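Local coordinates for protein glutathione S-transferase (Sphingobium chungbukense, PDB 6M1T) that probably transfers glutathione to electrophilic compounds as a bacterial beta-class glutathione transferase, and binds glutathione, at residues His15-Glu20 with Leu71-Gln76. Residues are numbered along the deposited sequence; the frame is centred on the assembly and turned at random.
Sequences HIALRE and LYIADQ
I73 reaches toward helix 12-21 and meets A17 and L18 in a van der Waals contact, apolar between the side chains. Its CG2 methyl lies 3.7 Å from A17 CB and equally close to A17 O, so it also rests against the helix backbone. The CG1-CD1 branch makes the closer approaches to L18: I73 CG1 is 3.8 Å from L18 CD2, while I73 CD1 stands 3.8 Å from L18 CG, the two side chains crossing at about a right angle. This arrangement follows from the first torsion of I73 (chi1 -70°), which sets CG1 beside the backbone N and CG2 opposite it. The CA atoms of L18 and I73 are 6.4 Å apart. An alanine in place of I73 would probably leave the isobutyl group of L18 without its cross-helix support and open a gap beside A17. Further out, A17 also packs on I156 of helix 153-162 and L18 on M1. Two residues on from I73, D75 OD2 makes a salt bridge with R91 NH2 and a hydrogen bond with Y92 OH of the second subunit. With the side chain of I73 about 11 Å from a bound glutathione, helices 12-21 and 66-75 pack together within the thioredoxin-like N-terminal domain of a glutathione transferase.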
loop_
_atom_site.group_PDB
_atom_site.type_symbol
_atom_site.label_atom_id
_atom_site.label_comp_id
_atom_site.label_asym_id
_atom_site.label_seq_id
_atom_site.Cartn_x
_atom_site.Cartn_y
_atom_site.Cartn_z
ATOM N N HIS A 15 -7.528 -15.337 3.351
ATOM C CA HIS A 15 -8.236 -16.569 3.822
ATOM C C HIS A 15 -9.728 -16.457 3.461
ATOM O O HIS A 15 -10.283 -17.392 2.819
ATOM C CB HIS A 15 -8.014 -16.771 5.331
ATOM C CG HIS A 15 -8.406 -18.117 5.845
ATOM N ND1 HIS A 15 -8.175 -18.502 7.159
ATOM C CD2 HIS A 15 -8.938 -19.184 5.225
ATOM C CE1 HIS A 15 -8.649 -19.735 7.341
ATOM N NE2 HIS A 15 -9.075 -20.193 6.153
ATOM N N ILE A 16 -10.377 -15.387 3.879
ATOM C CA ILE A 16 -11.820 -15.146 3.558
ATOM C C ILE A 16 -12.022 -15.121 2.024
ATOM O O ILE A 16 -12.962 -15.741 1.531
ATOM C CB ILE A 16 -12.319 -13.873 4.246
ATOM C CG1 ILE A 16 -12.383 -14.082 5.754
ATOM C CG2 ILE A 16 -13.658 -13.432 3.654
ATOM C CD1 ILE A 16 -12.473 -12.832 6.585
ATOM N N ALA A 17 -11.169 -14.421 1.283
ATOM C CA ALA A 17 -11.282 -14.239 -0.184
ATOM C C ALA A 17 -11.251 -15.589 -0.913
ATOM O O ALA A 17 -12.014 -15.780 -1.873
ATOM C CB ALA A 17 -10.193 -13.286 -0.684
ATOM N N LEU A 18 -10.330 -16.476 -0.558
ATOM C CA LEU A 18 -10.256 -17.821 -1.165
ATOM C C LEU A 18 -11.551 -18.597 -0.879
ATOM O O LEU A 18 -11.963 -19.367 -1.785
ATOM C CB LEU A 18 -9.023 -18.556 -0.628
ATOM C CG LEU A 18 -7.705 -18.014 -1.169
ATOM C CD1 LEU A 18 -6.549 -18.468 -0.307
ATOM C CD2 LEU A 18 -7.498 -18.431 -2.606
ATOM N N ARG A 19 -12.104 -18.468 0.323
ATOM C CA ARG A 19 -13.422 -19.076 0.674
ATOM C C ARG A 19 -14.530 -18.443 -0.197
ATOM O O ARG A 19 -15.432 -19.187 -0.595
ATOM C CB ARG A 19 -13.743 -18.947 2.157
ATOM C CG ARG A 19 -12.839 -19.841 3.004
ATOM C CD ARG A 19 -13.150 -19.877 4.476
ATOM N NE ARG A 19 -12.104 -20.664 5.123
ATOM C CZ ARG A 19 -12.135 -21.968 5.358
ATOM N NH1 ARG A 19 -13.208 -22.676 5.064
ATOM N NH2 ARG A 19 -11.077 -22.545 5.893
ATOM N N GLU A 20 -14.448 -17.146 -0.498
ATOM C CA GLU A 20 -15.428 -16.419 -1.348
ATOM C C GLU A 20 -15.329 -16.877 -2.810
ATOM O O GLU A 20 -16.368 -16.812 -3.532
ATOM C CB GLU A 20 -15.290 -14.904 -1.177
ATOM C CG GLU A 20 -15.869 -14.378 0.120
ATOM C CD GLU A 20 -17.403 -14.188 0.153
ATOM O OE1 GLU A 20 -18.039 -14.135 -0.920
ATOM O OE2 GLU A 20 -17.942 -14.060 1.244
ATOM N N LEU A 71 -6.089 -9.077 -5.021
ATOM C CA LEU A 71 -6.453 -8.903 -6.462
ATOM C C LEU A 71 -6.283 -10.214 -7.232
ATOM O O LEU A 71 -7.183 -10.544 -8.021
ATOM C CB LEU A 71 -5.600 -7.816 -7.117
ATOM C CG LEU A 71 -6.260 -6.494 -7.509
ATOM C CD1 LEU A 71 -7.780 -6.516 -7.586
ATOM C CD2 LEU A 71 -5.790 -5.399 -6.565
ATOM N N TYR A 72 -5.151 -10.911 -7.058
ATOM C CA TYR A 72 -4.878 -12.216 -7.679
ATOM C C TYR A 72 -6.078 -13.134 -7.424
ATOM O O TYR A 72 -6.606 -13.819 -8.368
ATOM C CB TYR A 72 -3.573 -12.843 -7.169
ATOM C CG TYR A 72 -3.325 -14.175 -7.805
ATOM C CD1 TYR A 72 -2.741 -14.273 -9.064
ATOM C CD2 TYR A 72 -3.780 -15.338 -7.208
ATOM C CE1 TYR A 72 -2.580 -15.502 -9.683
ATOM C CE2 TYR A 72 -3.635 -16.566 -7.815
ATOM C CZ TYR A 72 -3.008 -16.650 -9.040
ATOM O OH TYR A 72 -2.875 -17.867 -9.619
ATOM N N ILE A 73 -6.427 -13.293 -6.142
ATOM C CA ILE A 73 -7.494 -14.244 -5.725
ATOM C C ILE A 73 -8.818 -13.839 -6.403
ATOM O O ILE A 73 -9.463 -14.737 -6.953
ATOM C CB ILE A 73 -7.654 -14.283 -4.193
ATOM C CG1 ILE A 73 -6.429 -14.959 -3.560
ATOM C CG2 ILE A 73 -8.973 -14.940 -3.801
ATOM C CD1 ILE A 73 -6.217 -14.597 -2.111
ATOM N N ALA A 74 -9.199 -12.560 -6.347
ATOM C CA ALA A 74 -10.456 -12.038 -6.971
ATOM C C ALA A 74 -10.481 -12.371 -8.462
ATOM O O ALA A 74 -11.519 -12.914 -8.953
ATOM C CB ALA A 74 -10.607 -10.554 -6.758
ATOM N N ASP A 75 -9.365 -12.164 -9.141
ATOM C CA ASP A 75 -9.265 -12.248 -10.621
ATOM C C ASP A 75 -9.391 -13.710 -11.084
ATOM O O ASP A 75 -9.776 -13.922 -12.222
ATOM C CB ASP A 75 -7.986 -11.578 -11.135
ATOM C CG ASP A 75 -8.026 -10.056 -11.073
ATOM O OD1 ASP A 75 -9.118 -9.528 -10.764
ATOM O OD2 ASP A 75 -6.946 -9.394 -11.335
ATOM N N GLN A 76 -9.132 -14.706 -10.235
ATOM C CA GLN A 76 -9.225 -16.129 -10.667
ATOM C C GLN A 76 -10.693 -16.551 -10.777
ATOM O O GLN A 76 -10.927 -17.569 -11.389
ATOM C CB GLN A 76 -8.444 -17.065 -9.740
ATOM C CG GLN A 76 -6.990 -16.679 -9.529
ATOM C CD GLN A 76 -6.204 -16.411 -10.792
ATOM O OE1 GLN A 76 -6.069 -17.273 -11.663
ATOM N NE2 GLN A 76 -5.636 -15.213 -10.893
#